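Local coordinates for sulfate transporter 4.1, chloroplastic (Arabidopsis thaliana, PDB 7LHV), which carries sulfate across a membrane together with protons and may thereby take part in regulating sulfate assimilation, at residues T616-S620 with G621-L625; T580-D583 with S584-E588; P241-E244 with S245-G249; S223-K226 with Y227-Y231; A101-T104 with V105-L109. One frame throughout, in Å; residues are numbered along the deposited sequence.

The five contacts are all local, each joining side chains a few residues apart, and they fall into three places. Interactions 1 and 2 share the STAS domain, with centres about 11 Å apart; Ile582 CD1 lies 3.7 Å from Ile617 CG1, and both contacts touch the second subunit. Interactions 3 and 4 lie on consecutive helices of the membrane part, their centres also about 11 Å apart, and Tyr231 OH reaches Ile246 O at 2.8 Å. Interaction 5 stands by itself, its centre about 28 Å from that of interaction 4. The nearest bound sphingosine phosphate lies about 12 Å from the Asp583 side chain, and a different one about 13 Å from that of Pro241.

Interaction 1. Residues T616-S620 with G621-L625; sequences TIARS and GMVEL
Ile617 and Met622 meet twice, once through the backbone and once through their side chains. Met622 N donates to Ile617 O at 3.2 Å, the long bond of a Schellman motif, and approaches near the line of the carbonyl, with a C=O...N angle of 160°. The companion bond of the motif, from Gly621 N to Ala618 O at 3.3 Å, is weak. Ser620 OG is a second donor to Ile617 O, at 2.9 Å, and comes from the carbonyl face opposite to that used by Met622 N; its chi1 of 66°, which sets OG between the backbone N and the carbonyl carbon, turns the hydroxyl back along its own helix. On the apolar side the CG2 branch of Ile617 does the touching. It lies 3.8 Å from Met622 CB, beyond which the methionine chain leads away, and 3.6 Å from Val623 CG2, the isoleucine and valine side chains crossing at about a right angle.

What positions these groups is Gly621, whose positive phi (84°) takes it out of helical angles after helix 611-620; the same residue is the N-cap of helix 622-626. Farther out, Ser620 O bonds to Lys591 NZ and Met622 packs on Leu590, both of helix 584-599, while Arg619 NH2 bonds to Val457 O of the second subunit.

Chemically, the end of one helix and the start of the next share a single glycine. Ile617 O, a carbonyl in the last turn, is satisfied by two donors on opposite faces of its plane, and the positive phi of Gly621 would press any side chain against the carbonyl of Ser620.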
loop_
_atom_site.group_PDB
_atom_site.type_symbol
_atom_site.label_atom_id
_atom_site.label_comp_id
_atom_site.label_asym_id
_atom_site.label_seq_id
_atom_site.Cartn_x
_atom_site.Cartn_y
_atom_site.Cartn_z
ATOM N N THR A 616 -14.908 21.967 8.524
ATOM C CA THR A 616 -13.945 21.218 9.328
ATOM C C THR A 616 -13.054 22.153 10.137
ATOM O O THR A 616 -12.769 21.892 11.311
ATOM C CB THR A 616 -13.103 20.313 8.431
ATOM O OG1 THR A 616 -13.946 19.329 7.821
ATOM C CG2 THR A 616 -12.025 19.609 9.239
ATOM N N ILE A 617 -12.613 23.254 9.526
ATOM C CA ILE A 617 -11.773 24.215 10.235
ATOM C C ILE A 617 -12.530 24.819 11.410
ATOM O O ILE A 617 -11.988 24.947 12.515
ATOM C CB ILE A 617 -11.272 25.303 9.265
ATOM C CG1 ILE A 617 -10.167 24.753 8.365
ATOM C CG2 ILE A 617 -10.765 26.509 10.026
ATOM C CD1 ILE A 617 -9.723 25.724 7.297
ATOM N N ALA A 618 -13.795 25.190 11.197
ATOM C CA ALA A 618 -14.591 25.758 12.280
ATOM C C ALA A 618 -14.815 24.742 13.393
ATOM O O ALA A 618 -14.792 25.095 14.578
ATOM C CB ALA A 618 -15.924 26.265 11.738
ATOM N N ARG A 619 -15.049 23.479 13.034
ATOM C CA ARG A 619 -15.253 22.451 14.051
ATOM C C ARG A 619 -13.990 22.213 14.869
ATOM O O ARG A 619 -14.063 22.023 16.088
ATOM C CB ARG A 619 -15.726 21.153 13.402
ATOM C CG ARG A 619 -17.205 21.133 13.075
ATOM C CD ARG A 619 -17.763 19.730 13.178
ATOM N NE ARG A 619 -17.031 18.803 12.325
ATOM C CZ ARG A 619 -17.431 18.424 11.119
ATOM N NH1 ARG A 619 -18.558 18.873 10.591
ATOM N NH2 ARG A 619 -16.679 17.574 10.424
ATOM N N SER A 620 -12.825 22.215 14.221
ATOM C CA SER A 620 -11.582 21.951 14.937
ATOM C C SER A 620 -11.165 23.094 15.852
ATOM O O SER A 620 -10.215 22.925 16.625
ATOM C CB SER A 620 -10.454 21.653 13.950
ATOM O OG SER A 620 -10.145 22.793 13.171
ATOM N N GLY A 621 -11.834 24.241 15.784
ATOM C CA GLY A 621 -11.470 25.375 16.606
ATOM C C GLY A 621 -10.361 26.239 16.054
ATOM O O GLY A 621 -9.863 27.113 16.774
ATOM N N MET A 622 -9.949 26.021 14.804
ATOM C CA MET A 622 -8.871 26.816 14.229
ATOM C C MET A 622 -9.289 28.262 13.998
ATOM O O MET A 622 -8.453 29.169 14.102
ATOM C CB MET A 622 -8.396 26.184 12.922
ATOM C CG MET A 622 -7.221 26.898 12.289
ATOM S SD MET A 622 -6.614 26.092 10.799
ATOM C CE MET A 622 -5.345 27.251 10.301
ATOM N N VAL A 623 -10.563 28.500 13.677
ATOM C CA VAL A 623 -11.024 29.865 13.423
ATOM C C VAL A 623 -10.863 30.723 14.669
ATOM O O VAL A 623 -10.408 31.871 14.597
ATOM C CB VAL A 623 -12.483 29.857 12.931
ATOM C CG1 VAL A 623 -13.034 31.271 12.893
ATOM C CG2 VAL A 623 -12.573 29.220 11.561
ATOM N N GLU A 624 -11.234 30.183 15.831
ATOM C CA GLU A 624 -11.068 30.925 17.074
ATOM C C GLU A 624 -9.599 31.105 17.428
ATOM O O GLU A 624 -9.225 32.128 18.011
ATOM C CB GLU A 624 -11.807 30.218 18.208
ATOM C CG GLU A 624 -13.318 30.198 18.047
ATOM C CD GLU A 624 -13.936 31.579 18.143
ATOM O OE1 GLU A 624 -13.393 32.427 18.883
ATOM O OE2 GLU A 624 -14.966 31.819 17.477
ATOM N N LEU A 625 -8.755 30.127 17.093
ATOM C CA LEU A 625 -7.340 30.216 17.441
ATOM C C LEU A 625 -6.631 31.283 16.615
ATOM O O LEU A 625 -5.888 32.107 17.158
ATOM C CB LEU A 625 -6.667 28.858 17.256
ATOM C CG LEU A 625 -5.139 28.862 17.300
ATOM C CD1 LEU A 625 -4.648 28.964 18.730
ATOM C CD2 LEU A 625 -4.579 27.622 16.630
#

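Interaction 2. Residues T580-D583 with S584-E588; sequences THID and SSAVE
Asp583 is the N-cap of helix 584-599, its carboxylate accepting a capping bond from Ala586 N in the first turn. Asp583 OD1 takes this N-H at 3.2 Å, with an N-H...O angle of 145°, and the donor stands above the carboxylate plane, 46° out of it. A chi1 of 60° swings CG in over the aspartate's own main chain, which folds the carboxylate over the start of the helix. The aspartate main chain joins in more loosely: Asp583 O receives weak bonds from Ala586 N and, at 3.4 Å, from Val587 N. A negative group placed here would probably interact favourably with the positive end of the helix dipole.

Apolar contacts flank the cap. Ile582 CB lies 3.6 Å from Ala586 CB, and Ile582 CD1 meets Val587 CG1 at 3.8 Å, the two branched side chains crossing at about a right angle. Ile582 precedes the cap and Val587 lies four residues beyond it, so the pair forms a hydrophobic staple.

The loop comes down from strand 569-575 of the STAS sheet, and His581 pairs its backbone with Ile537. Ile582 also packs on Val613 of helix 611-620. Across the dimer, Ser584 OG bonds to Asp461 of the second subunit, which brings the first turn of helix 584-599 against its neighbour.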
loop_
_atom_site.group_PDB
_atom_site.type_symbol
_atom_site.label_atom_id
_atom_site.label_comp_id
_atom_site.label_asym_id
_atom_site.label_seq_id
_atom_site.Cartn_x
_atom_site.Cartn_y
_atom_site.Cartn_z
ATOM N N THR A 580 -9.828 19.910 -1.859
ATOM C CA THR A 580 -11.205 19.430 -1.854
ATOM C C THR A 580 -11.699 19.173 -0.436
ATOM O O THR A 580 -12.830 19.533 -0.093
ATOM C CB THR A 580 -11.319 18.166 -2.701
ATOM O OG1 THR A 580 -10.926 18.458 -4.047
ATOM C CG2 THR A 580 -12.749 17.659 -2.705
ATOM N N HIS A 581 -10.866 18.560 0.403
ATOM C CA HIS A 581 -11.268 18.219 1.759
ATOM C C HIS A 581 -10.028 18.135 2.635
ATOM O O HIS A 581 -8.911 17.966 2.144
ATOM C CB HIS A 581 -12.041 16.900 1.795
ATOM C CG HIS A 581 -11.382 15.796 1.028
ATOM N ND1 HIS A 581 -10.302 15.093 1.518
ATOM C CD2 HIS A 581 -11.647 15.272 -0.191
ATOM C CE1 HIS A 581 -9.930 14.187 0.633
ATOM N NE2 HIS A 581 -10.731 14.274 -0.414
ATOM N N ILE A 582 -10.243 18.255 3.945
ATOM C CA ILE A 582 -9.180 18.114 4.931
ATOM C C ILE A 582 -9.679 17.249 6.078
ATOM O O ILE A 582 -10.863 17.269 6.429
ATOM C CB ILE A 582 -8.682 19.478 5.459
ATOM C CG1 ILE A 582 -9.833 20.294 6.039
ATOM C CG2 ILE A 582 -7.973 20.252 4.373
ATOM C CD1 ILE A 582 -9.391 21.614 6.617
ATOM N N ASP A 583 -8.767 16.477 6.659
ATOM C CA ASP A 583 -9.073 15.604 7.776
ATOM C C ASP A 583 -8.553 16.215 9.077
ATOM O O ASP A 583 -8.131 17.372 9.125
ATOM C CB ASP A 583 -8.495 14.210 7.525
ATOM C CG ASP A 583 -6.996 14.224 7.362
ATOM O OD1 ASP A 583 -6.432 15.318 7.170
ATOM O OD2 ASP A 583 -6.379 13.141 7.421
ATOM N N SER A 584 -8.594 15.427 10.154
ATOM C CA SER A 584 -8.147 15.911 11.457
ATOM C C SER A 584 -6.657 16.224 11.461
ATOM O O SER A 584 -6.222 17.206 12.076
ATOM C CB SER A 584 -8.470 14.876 12.528
ATOM O OG SER A 584 -7.593 13.770 12.424
ATOM N N SER A 585 -5.853 15.385 10.805
ATOM C CA SER A 585 -4.418 15.642 10.744
ATOM C C SER A 585 -4.133 16.986 10.093
ATOM O O SER A 585 -3.211 17.703 10.499
ATOM C CB SER A 585 -3.711 14.519 9.988
ATOM O OG SER A 585 -3.941 13.265 10.605
ATOM N N ALA A 586 -4.932 17.355 9.090
ATOM C CA ALA A 586 -4.723 18.622 8.401
ATOM C C ALA A 586 -4.916 19.804 9.341
ATOM O O ALA A 586 -4.082 20.713 9.383
ATOM C CB ALA A 586 -5.667 18.727 7.206
ATOM N N VAL A 587 -6.008 19.812 10.107
ATOM C CA VAL A 587 -6.261 20.944 10.994
ATOM C C VAL A 587 -5.276 20.954 12.156
ATOM O O VAL A 587 -4.853 22.021 12.615
ATOM C CB VAL A 587 -7.723 20.954 11.475
ATOM C CG1 VAL A 587 -8.639 21.393 10.351
ATOM C CG2 VAL A 587 -8.132 19.595 11.985
ATOM N N GLU A 588 -4.887 19.774 12.653
ATOM C CA GLU A 588 -3.870 19.734 13.702
ATOM C C GLU A 588 -2.552 20.325 13.212
ATOM O O GLU A 588 -1.926 21.141 13.902
ATOM C CB GLU A 588 -3.672 18.302 14.193
ATOM C CG GLU A 588 -4.497 17.956 15.419
ATOM C CD GLU A 588 -4.047 18.719 16.655
ATOM O OE1 GLU A 588 -2.873 18.569 17.054
ATOM O OE2 GLU A 588 -4.866 19.471 17.225
#

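Interaction 3. Residues P241-E244 with S245-G249; sequences PIVE and SIIAG
Ile242 and Ile246 lie side by side and point the same way, one turn apart on helix 239-249, with Ile242 CG2 3.8 Å from Ile246 CD1. The next pair is set differently: Val243 and Ile247 cross obliquely, Val243 CG1 meeting Ile247 CD1 at 3.7 Å. In both cases the CD1 methyl of the later residue reaches back to the branch of the earlier one that stands anti to its own backbone nitrogen.

Ser245 lies beside the Ile242 and Ile246 row, on the flank away from Val243. With chi1 at 58° its hydroxyl bends toward the preceding turn, where OG bonds to Ile242 O at 2.6 Å. Ile246 N donates to the same Ile242 O at 2.9 Å, and both donors use one face of the carbonyl. They differ in slant: the C=O...OG angle is 115°, against 156° for the amide. An alanine here removes the hydroxyl, and Ile242 O would probably be left with the amide of Ile246 as its one donor within this turn. Ordinary helix bonds, such as Ile247 N to Val243 O at 2.9 Å, hold the frame.

Val243 and Ile247 belong to the outer surface, whereas the other row turns inward. Ile242 packs on Ser223, and Ile246 on Ile225 and Leu229, so this short helix lies against helix 206-229, while Ser245 touches Ile233 in the connecting loop.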
loop_
_atom_site.group_PDB
_atom_site.type_symbol
_atom_site.label_atom_id
_atom_site.label_comp_id
_atom_site.label_asym_id
_atom_site.label_seq_id
_atom_site.Cartn_x
_atom_site.Cartn_y
_atom_site.Cartn_z
ATOM N N PRO A 241 16.550 -23.735 -13.395
ATOM C CA PRO A 241 16.390 -25.191 -13.235
ATOM C C PRO A 241 15.814 -25.878 -14.460
ATOM O O PRO A 241 16.203 -27.011 -14.764
ATOM C CB PRO A 241 15.458 -25.309 -12.021
ATOM C CG PRO A 241 14.783 -24.000 -11.923
ATOM C CD PRO A 241 15.792 -23.001 -12.370
ATOM N N ILE A 242 14.904 -25.221 -15.182
ATOM C CA ILE A 242 14.323 -25.831 -16.376
ATOM C C ILE A 242 15.398 -26.063 -17.429
ATOM O O ILE A 242 15.501 -27.148 -18.014
ATOM C CB ILE A 242 13.180 -24.958 -16.926
ATOM C CG1 ILE A 242 12.010 -24.919 -15.947
ATOM C CG2 ILE A 242 12.723 -25.473 -18.277
ATOM C CD1 ILE A 242 10.951 -23.907 -16.315
ATOM N N VAL A 243 16.223 -25.044 -17.678
ATOM C CA VAL A 243 17.272 -25.171 -18.684
ATOM C C VAL A 243 18.316 -26.187 -18.239
ATOM O O VAL A 243 18.831 -26.965 -19.053
ATOM C CB VAL A 243 17.896 -23.797 -18.977
ATOM C CG1 VAL A 243 19.058 -23.935 -19.944
ATOM C CG2 VAL A 243 16.848 -22.854 -19.537
ATOM N N GLU A 244 18.642 -26.206 -16.943
ATOM C CA GLU A 244 19.593 -27.190 -16.438
ATOM C C GLU A 244 19.076 -28.608 -16.637
ATOM O O GLU A 244 19.826 -29.496 -17.055
ATOM C CB GLU A 244 19.883 -26.929 -14.960
ATOM C CG GLU A 244 20.793 -25.743 -14.701
ATOM C CD GLU A 244 20.971 -25.465 -13.223
ATOM O OE1 GLU A 244 20.572 -26.321 -12.406
ATOM O OE2 GLU A 244 21.517 -24.398 -12.878
ATOM N N SER A 245 17.794 -28.838 -16.349
ATOM C CA SER A 245 17.216 -30.162 -16.543
ATOM C C SER A 245 17.186 -30.548 -18.014
ATOM O O SER A 245 17.440 -31.707 -18.362
ATOM C CB SER A 245 15.812 -30.209 -15.957
ATOM O OG SER A 245 14.987 -29.232 -16.562
ATOM N N ILE A 246 16.862 -29.596 -18.891
ATOM C CA ILE A 246 16.840 -29.889 -20.321
ATOM C C ILE A 246 18.230 -30.290 -20.799
ATOM O O ILE A 246 18.395 -31.271 -21.536
ATOM C CB ILE A 246 16.294 -28.682 -21.105
ATOM C CG1 ILE A 246 14.789 -28.541 -20.879
ATOM C CG2 ILE A 246 16.602 -28.820 -22.584
ATOM C CD1 ILE A 246 14.233 -27.204 -21.302
ATOM N N ILE A 247 19.254 -29.548 -20.370
ATOM C CA ILE A 247 20.626 -29.882 -20.745
ATOM C C ILE A 247 21.013 -31.247 -20.192
ATOM O O ILE A 247 21.660 -32.051 -20.875
ATOM C CB ILE A 247 21.591 -28.781 -20.270
ATOM C CG1 ILE A 247 21.312 -27.479 -21.018
ATOM C CG2 ILE A 247 23.033 -29.208 -20.477
ATOM C CD1 ILE A 247 21.949 -26.268 -20.385
ATOM N N ALA A 248 20.626 -31.534 -18.945
ATOM C CA ALA A 248 20.963 -32.817 -18.338
ATOM C C ALA A 248 20.328 -33.975 -19.096
ATOM O O ALA A 248 20.975 -35.003 -19.330
ATOM C CB ALA A 248 20.527 -32.833 -16.874
ATOM N N GLY A 249 19.068 -33.828 -19.487
ATOM C CA GLY A 249 18.358 -34.886 -20.171
ATOM C C GLY A 249 18.526 -34.934 -21.670
ATOM O O GLY A 249 17.985 -35.847 -22.303
#

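Interaction 4. Residues S223-K226 with Y227-Y231; sequences SQIK and YFLGY
Lys226 and Tyr227 are neighbours at the C-terminal end of helix 206-229, a glycine-terminated helix end: Gly230, with positive phi, is the first residue outside it.

The ring contacts come first. Lys226 CG makes a CH-pi contact over one face of the Tyr227 ring, 4.2 Å from its centroid and 21° off the normal. A chi1 of 76°, with the chain extended beyond CG, carries the lysine alongside the tyrosine so that the two side chains point the same way. At the ring edge, in its plane, lies Gln224 NE2, 3.6 Å from Tyr227 CE2; a bend in the glutamine chain at chi2 brings the amide there, its plane 58° from that of the ring.

Hydrogen bonds hold the backbone. Tyr227 N donates to Gln224 O at 3.3 Å, from above the carbonyl plane, an i to i+3 bond. The regular helix bonds are Leu229 N to Ile225 O, at 2.9 Å, and Gly230 N to Lys226 O, at 3.0 Å.

Among apolar contacts, Ile225 CD1 meets Phe228 CD2 at 3.7 Å, the side chains crossing at about a right angle, while the Ile225 stem passes near Leu229.

Tyr227 also packs on Gln431 and Ala435 of helix 431-443 and on Lys118 of helix 91-119. An alanine in its place removes the ring, which would probably leave the Lys226 chain freer to turn and open a gap toward helix 431-443. Beyond CG, Lys226 CE also touches the ring, 3.7 Å from Tyr227 CZ.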
loop_
_atom_site.group_PDB
_atom_site.type_symbol
_atom_site.label_atom_id
_atom_site.label_comp_id
_atom_site.label_asym_id
_atom_site.label_seq_id
_atom_site.Cartn_x
_atom_site.Cartn_y
_atom_site.Cartn_z
ATOM N N SER A 223 8.145 -24.779 -20.084
ATOM C CA SER A 223 7.634 -25.973 -19.424
ATOM C C SER A 223 7.037 -26.944 -20.431
ATOM O O SER A 223 7.166 -28.162 -20.275
ATOM C CB SER A 223 6.592 -25.591 -18.373
ATOM O OG SER A 223 7.187 -24.899 -17.290
ATOM N N GLN A 224 6.383 -26.422 -21.467
ATOM C CA GLN A 224 5.734 -27.273 -22.454
ATOM C C GLN A 224 6.695 -27.824 -23.498
ATOM O O GLN A 224 6.323 -28.753 -24.221
ATOM C CB GLN A 224 4.608 -26.507 -23.151
ATOM C CG GLN A 224 3.461 -26.160 -22.231
ATOM C CD GLN A 224 2.664 -27.373 -21.814
ATOM O OE1 GLN A 224 1.863 -27.900 -22.583
ATOM N NE2 GLN A 224 2.882 -27.827 -20.586
ATOM N N ILE A 225 7.909 -27.280 -23.604
ATOM C CA ILE A 225 8.872 -27.830 -24.557
ATOM C C ILE A 225 9.265 -29.263 -24.200
ATOM O O ILE A 225 9.823 -29.981 -25.039
ATOM C CB ILE A 225 10.120 -26.924 -24.648
ATOM C CG1 ILE A 225 10.985 -27.303 -25.851
ATOM C CG2 ILE A 225 10.959 -27.055 -23.402
ATOM C CD1 ILE A 225 10.323 -27.050 -27.184
ATOM N N LYS A 226 8.978 -29.705 -22.972
ATOM C CA LYS A 226 9.360 -31.054 -22.565
ATOM C C LYS A 226 8.628 -32.119 -23.370
ATOM O O LYS A 226 9.164 -33.212 -23.581
ATOM C CB LYS A 226 9.106 -31.245 -21.068
ATOM C CG LYS A 226 7.652 -31.436 -20.687
ATOM C CD LYS A 226 7.479 -31.424 -19.181
ATOM C CE LYS A 226 6.016 -31.504 -18.793
ATOM N NZ LYS A 226 5.824 -31.312 -17.331
ATOM N N TYR A 227 7.405 -31.829 -23.820
ATOM C CA TYR A 227 6.696 -32.776 -24.672
ATOM C C TYR A 227 7.337 -32.855 -26.051
ATOM O O TYR A 227 7.366 -33.925 -26.669
ATOM C CB TYR A 227 5.225 -32.385 -24.782
ATOM C CG TYR A 227 4.494 -32.404 -23.464
ATOM C CD1 TYR A 227 4.045 -33.596 -22.916
ATOM C CD2 TYR A 227 4.266 -31.233 -22.758
ATOM C CE1 TYR A 227 3.379 -33.620 -21.709
ATOM C CE2 TYR A 227 3.604 -31.248 -21.549
ATOM C CZ TYR A 227 3.163 -32.444 -21.029
ATOM O OH TYR A 227 2.501 -32.464 -19.824
ATOM N N PHE A 228 7.839 -31.727 -26.554
ATOM C CA PHE A 228 8.587 -31.749 -27.806
ATOM C C PHE A 228 9.863 -32.564 -27.659
ATOM O O PHE A 228 10.208 -33.357 -28.541
ATOM C CB PHE A 228 8.926 -30.325 -28.245
ATOM C CG PHE A 228 7.775 -29.571 -28.848
ATOM C CD1 PHE A 228 6.468 -29.946 -28.603
ATOM C CD2 PHE A 228 8.008 -28.476 -29.658
ATOM C CE1 PHE A 228 5.420 -29.245 -29.153
ATOM C CE2 PHE A 228 6.963 -27.774 -30.213
ATOM C CZ PHE A 228 5.668 -28.159 -29.958
ATOM N N LEU A 229 10.576 -32.379 -26.546
ATOM C CA LEU A 229 11.836 -33.088 -26.341
ATOM C C LEU A 229 11.616 -34.589 -26.239
ATOM O O LEU A 229 12.392 -35.379 -26.790
ATOM C CB LEU A 229 12.534 -32.563 -25.088
ATOM C CG LEU A 229 12.966 -31.099 -25.116
ATOM C CD1 LEU A 229 13.564 -30.706 -23.780
ATOM C CD2 LEU A 229 13.954 -30.860 -26.240
ATOM N N GLY A 230 10.564 -35.007 -25.541
ATOM C CA GLY A 230 10.244 -36.408 -25.387
ATOM C C GLY A 230 10.644 -37.026 -24.067
ATOM O O GLY A 230 10.305 -38.190 -23.825
ATOM N N TYR A 231 11.348 -36.294 -23.206
ATOM C CA TYR A 231 11.735 -36.798 -21.897
ATOM C C TYR A 231 11.288 -35.821 -20.820
ATOM O O TYR A 231 11.218 -34.610 -21.045
ATOM C CB TYR A 231 13.250 -37.033 -21.796
ATOM C CG TYR A 231 14.102 -35.835 -22.158
ATOM C CD1 TYR A 231 14.450 -34.893 -21.204
ATOM C CD2 TYR A 231 14.574 -35.662 -23.449
ATOM C CE1 TYR A 231 15.232 -33.805 -21.528
ATOM C CE2 TYR A 231 15.358 -34.579 -23.781
ATOM C CZ TYR A 231 15.683 -33.654 -22.818
ATOM O OH TYR A 231 16.465 -32.570 -23.148
#

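Interaction 5. Residues A101-T104 with V105-L109; sequences AGIT and VGIML
Between Ile103 and Ile107 the flat groups are peptide units alone, for neither segment holds a ring, carboxylate or side-chain amide. The Ile103 carbonyl takes its helix bond from Ile107 N at 3.0 Å on one side of its plane; on the opposite face, CG1 of Ile107 stands 3.3 Å from Ile103 O. The Ala101 carbonyl repeats the pattern: Val105 N donates to Ala101 O at 2.9 Å from one face, and Val105 CG2 rests 3.3 Å from that oxygen on the other. Gly102 O accepts from Gly106 N at 2.9 Å and also from the hydroxyl of Thr411 on helix 406-426, so two donors share this buried acceptor.

The side chains themselves meet at one point. Ile103 and Ile107 lie side by side and point the same way, Ile103 CG2 facing Ile107 CD1 at 3.9 Å. Thr104 is the polar side chain here: with chi1 at -63° its OG1 stands beside the backbone N, and it bonds back to Met100 O, one turn earlier, so the hydroxyl is satisfied within its own helix. Thr104 O takes Met108 N at 3.0 Å.

Other helices line several sides. Val105 and Ala101 pack on Asn397 of helix 391-399, and Thr104 and Met108 on Ala286 of helix 284-300.

Four successive i to i+4 bonds mark a regular alpha-helix; its largely apolar side chains and the pairing of the Thr104 hydroxyl within the helix are consistent with the predicted transmembrane span. Gly102 and Gly106 fit the GxxxG spacing, and the helix belongs to the sulfate permease domain of the SLC26A/SulP family.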
loop_
_atom_site.group_PDB
_atom_site.type_symbol
_atom_site.label_atom_id
_atom_site.label_comp_id
_atom_site.label_asym_id
_atom_site.label_seq_id
_atom_site.Cartn_x
_atom_site.Cartn_y
_atom_site.Cartn_z
ATOM N N ALA A 101 -21.126 -17.513 -33.516
ATOM C CA ALA A 101 -20.090 -17.196 -32.541
ATOM C C ALA A 101 -19.905 -18.329 -31.541
ATOM O O ALA A 101 -18.773 -18.662 -31.175
ATOM C CB ALA A 101 -20.431 -15.895 -31.820
ATOM N N GLY A 102 -21.003 -18.931 -31.086
ATOM C CA GLY A 102 -20.894 -20.030 -30.144
ATOM C C GLY A 102 -20.215 -21.245 -30.740
ATOM O O GLY A 102 -19.363 -21.864 -30.099
ATOM N N ILE A 103 -20.574 -21.601 -31.977
ATOM C CA ILE A 103 -19.922 -22.731 -32.636
ATOM C C ILE A 103 -18.434 -22.457 -32.801
ATOM O O ILE A 103 -17.588 -23.318 -32.521
ATOM C CB ILE A 103 -20.597 -23.025 -33.988
ATOM C CG1 ILE A 103 -21.957 -23.688 -33.773
ATOM C CG2 ILE A 103 -19.709 -23.902 -34.851
ATOM C CD1 ILE A 103 -22.777 -23.815 -35.034
ATOM N N THR A 104 -18.092 -21.245 -33.243
ATOM C CA THR A 104 -16.692 -20.885 -33.446
ATOM C C THR A 104 -15.906 -20.960 -32.143
ATOM O O THR A 104 -14.807 -21.531 -32.093
ATOM C CB THR A 104 -16.618 -19.482 -34.046
ATOM O OG1 THR A 104 -17.250 -19.478 -35.333
ATOM C CG2 THR A 104 -15.190 -19.034 -34.194
ATOM N N VAL A 105 -16.466 -20.409 -31.065
ATOM C CA VAL A 105 -15.763 -20.395 -29.789
ATOM C C VAL A 105 -15.629 -21.807 -29.232
ATOM O O VAL A 105 -14.587 -22.163 -28.680
ATOM C CB VAL A 105 -16.466 -19.451 -28.799
ATOM C CG1 VAL A 105 -15.948 -19.674 -27.392
ATOM C CG2 VAL A 105 -16.245 -18.013 -29.212
ATOM N N GLY A 106 -16.667 -22.635 -29.366
ATOM C CA GLY A 106 -16.560 -24.006 -28.890
ATOM C C GLY A 106 -15.512 -24.805 -29.641
ATOM O O GLY A 106 -14.756 -25.581 -29.042
ATOM N N ILE A 107 -15.450 -24.624 -30.963
ATOM C CA ILE A 107 -14.433 -25.302 -31.761
ATOM C C ILE A 107 -13.041 -24.853 -31.341
ATOM O O ILE A 107 -12.122 -25.670 -31.216
ATOM C CB ILE A 107 -14.683 -25.064 -33.263
ATOM C CG1 ILE A 107 -15.858 -25.912 -33.745
ATOM C CG2 ILE A 107 -13.441 -25.379 -34.073
ATOM C CD1 ILE A 107 -16.253 -25.644 -35.176
ATOM N N MET A 108 -12.862 -23.550 -31.112
ATOM C CA MET A 108 -11.566 -23.068 -30.642
ATOM C C MET A 108 -11.272 -23.529 -29.219
ATOM O O MET A 108 -10.105 -23.656 -28.836
ATOM C CB MET A 108 -11.516 -21.542 -30.727
ATOM C CG MET A 108 -10.217 -20.926 -30.244
ATOM S SD MET A 108 -10.336 -19.151 -29.974
ATOM C CE MET A 108 -8.662 -18.649 -30.350
ATOM N N LEU A 109 -12.312 -23.806 -28.432
ATOM C CA LEU A 109 -12.147 -23.999 -26.996
ATOM C C LEU A 109 -11.828 -25.442 -26.629
ATOM O O LEU A 109 -11.002 -25.680 -25.741
ATOM C CB LEU A 109 -13.411 -23.539 -26.268
ATOM C CG LEU A 109 -13.608 -23.954 -24.811
ATOM C CD1 LEU A 109 -12.485 -23.433 -23.936
ATOM C CD2 LEU A 109 -14.945 -23.452 -24.311
#